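Local coordinates for protein beta-1,4-galactanase (Thielavia heterothallica, PDB 1HJS) that hydrolyses the beta-1,4-galactosidic linkages of type I arabinogalactans, as a family 53 glycoside hydrolase of clan GH-A, at residues N39-V44 with S327-I332; I175-D180 with W190-V195; V13-A18 with W300-N305. All blocks are in the same frame, centred on the assembly; numbering follows the deposited sequence.

Interaction 1: residues N39-V44 with S327-I332. With SO4 (sulfate ion), chain H.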
# COMPACT_ATOMS: atom_id res chain seq x y z
N ASN A 39 -4.77 18.92 -3.38
CA ASN A 39 -5.41 18.20 -4.48
C ASN A 39 -6.39 17.10 -4.07
O ASN A 39 -6.74 16.25 -4.88
CB ASN A 39 -4.35 17.63 -5.42
CG ASN A 39 -3.70 18.70 -6.28
OD1 ASN A 39 -2.78 19.41 -5.84
ND2 ASN A 39 -4.18 18.85 -7.50
N GLY A 40 -6.83 17.13 -2.81
CA GLY A 40 -7.81 16.15 -2.36
C GLY A 40 -7.33 14.94 -1.58
O GLY A 40 -8.14 14.21 -1.02
N VAL A 41 -6.02 14.71 -1.55
CA VAL A 41 -5.49 13.56 -0.82
C VAL A 41 -5.74 13.76 0.67
O VAL A 41 -5.54 14.85 1.20
CB VAL A 41 -3.97 13.41 -1.06
CG1 VAL A 41 -3.42 12.27 -0.21
CG2 VAL A 41 -3.71 13.14 -2.55
N ASN A 42 -6.21 12.71 1.36
CA ASN A 42 -6.46 12.82 2.79
C ASN A 42 -5.68 11.78 3.60
O ASN A 42 -5.72 11.78 4.83
CB ASN A 42 -7.96 12.72 3.10
CG ASN A 42 -8.54 11.33 2.88
OD1 ASN A 42 -7.83 10.38 2.54
ND2 ASN A 42 -9.84 11.20 3.07
N THR A 43 -4.95 10.92 2.90
CA THR A 43 -4.18 9.88 3.56
C THR A 43 -2.94 9.52 2.75
O THR A 43 -3.00 9.43 1.53
CB THR A 43 -5.01 8.58 3.73
OG1 THR A 43 -6.30 8.90 4.25
CG2 THR A 43 -4.30 7.61 4.67
N VAL A 44 -1.82 9.33 3.44
CA VAL A 44 -0.60 8.94 2.76
C VAL A 44 -0.14 7.59 3.29
O VAL A 44 -0.21 7.32 4.49
CB VAL A 44 0.54 9.98 2.92
CG1 VAL A 44 0.20 11.24 2.15
CG2 VAL A 44 0.78 10.28 4.40
N SER A 327 -5.39 16.40 -9.36
CA SER A 327 -6.64 16.91 -8.80
C SER A 327 -7.75 15.87 -8.78
O SER A 327 -8.83 16.13 -8.25
CB SER A 327 -7.11 18.14 -9.59
OG SER A 327 -7.44 17.79 -10.92
N VAL A 328 -7.50 14.70 -9.36
CA VAL A 328 -8.50 13.64 -9.40
C VAL A 328 -8.96 13.27 -7.99
O VAL A 328 -10.11 12.88 -7.78
CB VAL A 328 -7.95 12.37 -10.10
CG1 VAL A 328 -6.86 11.72 -9.26
CG2 VAL A 328 -9.09 11.39 -10.36
N PHE A 329 -8.07 13.42 -7.01
CA PHE A 329 -8.40 13.08 -5.64
C PHE A 329 -9.46 14.00 -5.03
O PHE A 329 -9.97 13.75 -3.94
CB PHE A 329 -7.13 13.07 -4.80
CG PHE A 329 -6.17 11.99 -5.21
CD1 PHE A 329 -6.43 10.65 -4.90
CD2 PHE A 329 -5.04 12.29 -5.96
CE1 PHE A 329 -5.59 9.64 -5.34
CE2 PHE A 329 -4.19 11.29 -6.41
CZ PHE A 329 -4.47 9.96 -6.10
N GLN A 330 -9.81 15.06 -5.76
CA GLN A 330 -10.83 15.99 -5.31
C GLN A 330 -12.20 15.53 -5.81
O GLN A 330 -13.23 16.08 -5.41
CB GLN A 330 -10.57 17.39 -5.88
CG GLN A 330 -9.39 18.13 -5.28
CD GLN A 330 -9.14 19.46 -5.96
OE1 GLN A 330 -8.41 20.31 -5.44
NE2 GLN A 330 -9.74 19.66 -7.12
N ARG A 331 -12.21 14.52 -6.68
CA ARG A 331 -13.46 14.06 -7.27
C ARG A 331 -13.87 12.61 -7.03
O ARG A 331 -14.77 12.11 -7.71
CB ARG A 331 -13.41 14.32 -8.78
CG ARG A 331 -12.98 15.74 -9.15
CD ARG A 331 -13.06 15.99 -10.65
NE ARG A 331 -12.03 15.28 -11.40
CZ ARG A 331 -10.77 15.70 -11.55
NH1 ARG A 331 -10.38 16.83 -10.98
NH2 ARG A 331 -9.91 14.99 -12.27
N ILE A 332 -13.24 11.94 -6.08
CA ILE A 332 -13.57 10.54 -5.79
C ILE A 332 -13.92 10.28 -4.33
O ILE A 332 -13.88 11.24 -3.54
CB ILE A 332 -12.41 9.60 -6.19
CG1 ILE A 332 -11.15 9.96 -5.40
CG2 ILE A 332 -12.15 9.71 -7.68
CD1 ILE A 332 -9.97 9.06 -5.68
OXT ILE A 332 -14.24 9.12 -3.99
S SO4 H . -12.31 14.08 4.06
O1 SO4 H . -13.68 14.90 4.33
O2 SO4 H . -12.74 12.72 3.77
O3 SO4 H . -11.64 14.62 3.08
O4 SO4 H . -11.66 14.10 5.34
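The close-packed heart of this contact lies where the chain leaves helix 32-38 and meets the final turn of the protein, a 3-10 segment. G40, at positive phi, is the C-prime residue of a Schellman motif, and glycine suits it twice over: the backbone angles disfavour a side chain, and a CB on G40 would stand only 2.4 Å from F329 C. Just before it, N39 O lies 3.2 Å from F329 CB and 3.3 Å from Q330 CG. V41 and F329 run side by side. V41 CG2 sits over a face of the F329 ring, 4.1 Å from its centroid and 27° off the normal, a CH-pi contact that V7 and Y295 of the barrel strands help to bury.

Looser, polar groups lie farther out. R331 NH1 gives a nearly straight hydrogen bond (169°) of 3.1 Å to S327 OG, which lies in the guanidinium plane and also bonds to S324 O. Toward solvent, N42 OD1 accepts T43 OG1 at 2.7 Å from above the carbonyl plane, as well as R5 N. N42 ND2 bonds to T3 O and, weakly, at 3.3 Å, to O2 of a sulfate, probably from the crystallisation liquor, which R5 also binds. An alanine here would remove the amide, and would probably loosen the hold of T43, R5 and T3 on one another.

The contact between the two segments is thus mainly one of backbone fit and apolar burial, with the clear side-chain hydrogen bonds made within each segment or to other residues.

Interaction 2: residues I175-D180 with W190-V195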
# COMPACT_ATOMS: atom_id res chain seq x y z
N ILE A 175 -6.48 -2.62 11.19
CA ILE A 175 -5.44 -3.57 10.81
C ILE A 175 -5.76 -4.18 9.45
O ILE A 175 -6.85 -4.70 9.23
CB ILE A 175 -5.30 -4.67 11.88
CG1 ILE A 175 -4.91 -4.03 13.21
CG2 ILE A 175 -4.25 -5.68 11.45
CD1 ILE A 175 -4.89 -4.99 14.38
N MET A 176 -4.80 -4.11 8.55
CA MET A 176 -5.00 -4.61 7.19
C MET A 176 -4.06 -5.72 6.75
O MET A 176 -2.89 -5.76 7.13
CB MET A 176 -4.85 -3.45 6.20
CG MET A 176 -4.80 -3.87 4.74
SD MET A 176 -4.34 -2.50 3.67
CE MET A 176 -5.86 -1.58 3.64
N ILE A 177 -4.60 -6.64 5.96
CA ILE A 177 -3.83 -7.73 5.37
C ILE A 177 -3.86 -7.35 3.89
O ILE A 177 -4.92 -7.08 3.33
CB ILE A 177 -4.48 -9.10 5.59
CG1 ILE A 177 -4.27 -9.53 7.05
CG2 ILE A 177 -3.87 -10.14 4.65
CD1 ILE A 177 -4.94 -10.85 7.43
N HIS A 178 -2.68 -7.32 3.28
CA HIS A 178 -2.52 -6.90 1.90
C HIS A 178 -1.96 -7.97 0.96
O HIS A 178 -0.85 -8.47 1.17
CB HIS A 178 -1.61 -5.66 1.88
CG HIS A 178 -1.20 -5.21 0.51
ND1 HIS A 178 -0.06 -4.46 0.30
CD2 HIS A 178 -1.77 -5.39 -0.70
CE1 HIS A 178 0.05 -4.20 -0.99
NE2 HIS A 178 -0.97 -4.75 -1.62
N LEU A 179 -2.74 -8.30 -0.07
CA LEU A 179 -2.35 -9.28 -1.09
C LEU A 179 -2.28 -8.58 -2.45
O LEU A 179 -2.93 -7.55 -2.66
CB LEU A 179 -3.39 -10.41 -1.17
CG LEU A 179 -3.26 -11.62 -0.24
CD1 LEU A 179 -2.91 -11.20 1.17
CD2 LEU A 179 -4.55 -12.43 -0.29
N ASP A 180 -1.48 -9.12 -3.36
CA ASP A 180 -1.36 -8.53 -4.69
C ASP A 180 -2.50 -9.05 -5.58
O ASP A 180 -3.38 -9.76 -5.11
CB ASP A 180 -0.01 -8.90 -5.30
CG ASP A 180 0.09 -10.37 -5.65
OD1 ASP A 180 -0.43 -11.21 -4.88
OD2 ASP A 180 0.69 -10.70 -6.70
N TRP A 190 -8.23 -18.51 -2.18
CA TRP A 190 -7.32 -19.57 -1.78
C TRP A 190 -6.52 -19.17 -0.54
O TRP A 190 -6.39 -19.94 0.41
CB TRP A 190 -6.38 -19.87 -2.95
CG TRP A 190 -5.19 -20.72 -2.63
CD1 TRP A 190 -5.16 -22.08 -2.44
CD2 TRP A 190 -3.83 -20.27 -2.51
NE1 TRP A 190 -3.87 -22.50 -2.20
CE2 TRP A 190 -3.03 -21.41 -2.24
CE3 TRP A 190 -3.21 -19.02 -2.60
CZ2 TRP A 190 -1.65 -21.33 -2.07
CZ3 TRP A 190 -1.83 -18.94 -2.42
CH2 TRP A 190 -1.07 -20.09 -2.16
N TRP A 191 -5.99 -17.95 -0.56
CA TRP A 191 -5.17 -17.46 0.55
C TRP A 191 -5.95 -17.30 1.85
O TRP A 191 -5.60 -17.91 2.87
CB TRP A 191 -4.53 -16.12 0.16
CG TRP A 191 -3.36 -15.75 1.04
CD1 TRP A 191 -2.05 -16.04 0.81
CD2 TRP A 191 -3.41 -15.03 2.27
NE1 TRP A 191 -1.27 -15.53 1.82
CE2 TRP A 191 -2.08 -14.91 2.73
CE3 TRP A 191 -4.44 -14.47 3.03
CZ2 TRP A 191 -1.75 -14.24 3.92
CZ3 TRP A 191 -4.12 -13.81 4.22
CH2 TRP A 191 -2.79 -13.71 4.65
N TYR A 192 -6.99 -16.47 1.84
CA TYR A 192 -7.77 -16.23 3.05
C TYR A 192 -8.41 -17.50 3.61
O TYR A 192 -8.43 -17.70 4.83
CB TYR A 192 -8.85 -15.17 2.79
CG TYR A 192 -8.29 -13.76 2.75
CD1 TYR A 192 -7.75 -13.17 3.90
CD2 TYR A 192 -8.28 -13.03 1.56
CE1 TYR A 192 -7.21 -11.88 3.86
CE2 TYR A 192 -7.73 -11.74 1.52
CZ TYR A 192 -7.20 -11.18 2.67
OH TYR A 192 -6.66 -9.91 2.62
N THR A 193 -8.92 -18.36 2.74
CA THR A 193 -9.54 -19.60 3.20
C THR A 193 -8.56 -20.47 3.98
O THR A 193 -8.86 -20.93 5.08
CB THR A 193 -10.11 -20.41 2.02
OG1 THR A 193 -11.15 -19.66 1.38
CG2 THR A 193 -10.68 -21.74 2.51
N ASN A 194 -7.37 -20.67 3.41
CA ASN A 194 -6.36 -21.50 4.07
C ASN A 194 -5.75 -20.88 5.32
O ASN A 194 -5.40 -21.59 6.26
CB ASN A 194 -5.27 -21.87 3.07
CG ASN A 194 -5.72 -22.95 2.11
OD1 ASN A 194 -6.05 -24.06 2.53
ND2 ASN A 194 -5.73 -22.65 0.81
N VAL A 195 -5.62 -19.56 5.33
CA VAL A 195 -5.07 -18.89 6.49
C VAL A 195 -6.07 -18.90 7.65
O VAL A 195 -5.72 -19.22 8.79
CB VAL A 195 -4.69 -17.44 6.16
CG1 VAL A 195 -4.36 -16.67 7.44
CG2 VAL A 195 -3.48 -17.42 5.23
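Both faces of the W191 indole are occupied. L179 CD1 stands over the centre of its six-membered ring, 3.9 Å from the centroid and just 6° off the normal, an almost ideal CH-pi contact. On the opposite face V195 CG2, one helical turn on, lies 3.5 Å above the plane and toward the rim. Y192 CG lies at the indole edge, in plane, while W191 CE3 in turn sits 3.7 Å above one face of the Y192 ring, so the two consecutive aromatics brace each other.

The strand offers alternate residues to this surface. L179 forks: while CD1 takes the indole face, CD2 wedges between the aromatics, 3.7 Å from W191 CB and 3.7 Å from Y192 CE2. I177 has CG2 anti to its backbone N, which directs that methyl to the helix, where it meets W191 CZ3 at 3.7 Å and Y192 OH at 3.5 Å. Branched aliphatics suit these places because their methyls can fill the angle between two differently turned rings; the tyrosine comes to them tip first.

The contact packs strand 174-179 under helix 185-196 within a beta-alpha-beta unit of the TIM barrel, their local axes 11.1 Å apart and running at 135°. H178, pointing away from the helix, touches E245, the probable nucleophile. On the helix side, W191 meets W150 edge-to-face and touches L157, both on helix 150-165, whereas Y192 reaches W237 of helix 223-237 and M209 of the adjacent strand 208-212.

Interaction 3: residues V13-A18 with W300-N305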
# COMPACT_ATOMS: atom_id res chain seq x y z
N VAL A 13 11.34 12.01 1.01
CA VAL A 13 12.63 12.50 1.52
C VAL A 13 13.79 12.05 0.64
O VAL A 13 14.77 12.78 0.46
CB VAL A 13 12.86 12.06 2.99
CG1 VAL A 13 14.32 12.25 3.38
CG2 VAL A 13 11.97 12.90 3.91
N VAL A 14 13.69 10.85 0.08
CA VAL A 14 14.75 10.35 -0.79
C VAL A 14 14.88 11.30 -1.97
O VAL A 14 15.99 11.67 -2.38
CB VAL A 14 14.44 8.92 -1.30
CG1 VAL A 14 15.42 8.53 -2.40
CG2 VAL A 14 14.53 7.93 -0.16
N GLU A 15 13.74 11.72 -2.52
CA GLU A 15 13.73 12.63 -3.66
C GLU A 15 14.16 14.05 -3.30
O GLU A 15 14.88 14.69 -4.06
CB GLU A 15 12.34 12.65 -4.30
CG GLU A 15 12.02 11.40 -5.11
CD GLU A 15 12.84 11.31 -6.40
OE1 GLU A 15 14.09 11.41 -6.33
OE2 GLU A 15 12.24 11.13 -7.47
N GLU A 16 13.71 14.54 -2.16
CA GLU A 16 14.09 15.89 -1.74
C GLU A 16 15.61 15.93 -1.56
O GLU A 16 16.26 16.90 -1.93
CB GLU A 16 13.38 16.27 -0.44
CG GLU A 16 11.86 16.30 -0.59
CD GLU A 16 11.15 16.60 0.71
OE1 GLU A 16 11.70 16.30 1.79
OE2 GLU A 16 10.01 17.11 0.65
N ARG A 17 16.17 14.86 -1.00
CA ARG A 17 17.61 14.80 -0.78
C ARG A 17 18.35 14.68 -2.11
O ARG A 17 19.54 14.99 -2.20
CB ARG A 17 17.97 13.60 0.10
CG ARG A 17 17.59 13.77 1.56
CD ARG A 17 17.88 12.50 2.33
NE ARG A 17 17.53 12.64 3.74
CZ ARG A 17 17.44 11.63 4.59
NH1 ARG A 17 17.68 10.39 4.18
NH2 ARG A 17 17.11 11.85 5.85
N ALA A 18 17.64 14.23 -3.14
CA ALA A 18 18.24 14.09 -4.46
C ALA A 18 18.11 15.40 -5.24
O ALA A 18 18.47 15.46 -6.41
CB ALA A 18 17.57 12.96 -5.23
N TRP A 300 7.62 10.03 -7.48
CA TRP A 300 8.96 9.45 -7.57
C TRP A 300 9.49 9.62 -9.00
O TRP A 300 9.66 8.65 -9.74
CB TRP A 300 8.90 7.96 -7.21
CG TRP A 300 10.21 7.38 -6.79
CD1 TRP A 300 11.45 7.97 -6.88
CD2 TRP A 300 10.43 6.08 -6.23
NE1 TRP A 300 12.41 7.12 -6.42
CE2 TRP A 300 11.81 5.95 -6.01
CE3 TRP A 300 9.58 5.01 -5.90
CZ2 TRP A 300 12.38 4.79 -5.47
CZ3 TRP A 300 10.14 3.85 -5.36
CH2 TRP A 300 11.53 3.75 -5.16
N ILE A 301 9.77 10.87 -9.37
CA ILE A 301 10.23 11.18 -10.71
C ILE A 301 11.57 10.59 -11.14
O ILE A 301 11.82 10.48 -12.34
CB ILE A 301 10.23 12.71 -10.94
CG1 ILE A 301 11.22 13.39 -9.99
CG2 ILE A 301 8.83 13.26 -10.72
CD1 ILE A 301 11.29 14.90 -10.18
N HIS A 302 12.42 10.19 -10.20
CA HIS A 302 13.70 9.59 -10.56
C HIS A 302 13.57 8.08 -10.75
O HIS A 302 14.55 7.38 -10.99
CB HIS A 302 14.77 9.91 -9.52
CG HIS A 302 15.30 11.31 -9.61
ND1 HIS A 302 15.11 12.24 -8.61
CD2 HIS A 302 15.98 11.94 -10.59
CE1 HIS A 302 15.66 13.39 -8.98
NE2 HIS A 302 16.19 13.24 -10.18
N ASN A 303 12.34 7.59 -10.65
CA ASN A 303 12.02 6.18 -10.84
C ASN A 303 10.66 6.21 -11.53
O ASN A 303 9.72 5.54 -11.12
CB ASN A 303 11.93 5.46 -9.49
CG ASN A 303 11.58 3.98 -9.63
OD1 ASN A 303 12.08 3.29 -10.53
ND2 ASN A 303 10.74 3.47 -8.73
N ALA A 304 10.60 7.00 -12.59
CA ALA A 304 9.37 7.23 -13.35
C ALA A 304 8.55 6.01 -13.75
O ALA A 304 7.32 6.06 -13.70
CB ALA A 304 9.68 8.06 -14.60
N ASN A 305 9.21 4.94 -14.15
CA ASN A 305 8.49 3.73 -14.56
C ASN A 305 7.93 2.99 -13.35
O ASN A 305 7.11 2.08 -13.48
CB ASN A 305 9.40 2.81 -15.38
CG ASN A 305 10.60 2.32 -14.59
OD1 ASN A 305 11.40 3.12 -14.11
ND2 ASN A 305 10.72 1.01 -14.45
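In this TIM barrel, helix 12-17, which follows the first strand, is joined to the loop after the last strand by a His-carboxylate hydrogen bond between H302 and E15. The side chain of E15 makes the link. Its CB points toward the loop, and chi1 places CG beside the backbone N and anti to the carbonyl carbon, with E15 CG 3.9 Å from W300 CD1; a bend at chi2 then turns CD and the carboxylate to H302. From CD the carboxylate divides its work. OE1 receives H302 ND1 in a short bond of 2.6 Å at 164°, lying near the imidazole plane, although carboxylate and ring are turned 67° apart. OE2 accepts the backbone H302 N at 2.9 Å and 156°. Both oxygens use their syn lone pairs, so backbone and side chain of one histidine are held by the two inner sides of one carboxylate, and the rotation of the imidazole is fixed.

Glutamate suits the place because it is long enough to span the gap and ends in two acceptors. It is buried, with Y22 against it, and its negative charge would probably favour a protonated H302 and strengthen the bond. The histidine itself is exposed and forms the outer side of the contact, where A18 CB lies 4.2 Å from H302 CE1; V20 touches it as well.

Around OE2 the packing is close. I301 N is 3.1 Å from E15 OE2 but poorly angled for a hydrogen bond, and I301 CG1 comes to 3.5 Å from the same oxygen. The indole of W300 meets the carboxylate with its rim instead of a face: E15 OE2 lies in the ring plane, 3.3 Å from W300 CD1, the polarised carbon next to the indole nitrogen.

How the interactions relate
Interaction 2 is the core contact: all its touching residues are buried, and strand and helix of a single beta-alpha-beta unit meet through aliphatic and aromatic side chains. Interactions 1 and 3 are only partly buried, and each joins parts of the chain more than 280 residues apart, tying the beginning of the barrel to the region after its last strand; their segments alternate along the sequence. Interactions 1 and 2 reach the same closed sheet from opposite sides of the chain's centre, about 27 Å apart between centres. Chemistry follows place: backbone fit and a phenyl ring in interaction 1, apolar contacts in interaction 2, and a carboxylate hydrogen-bonded to a histidine in interaction 3.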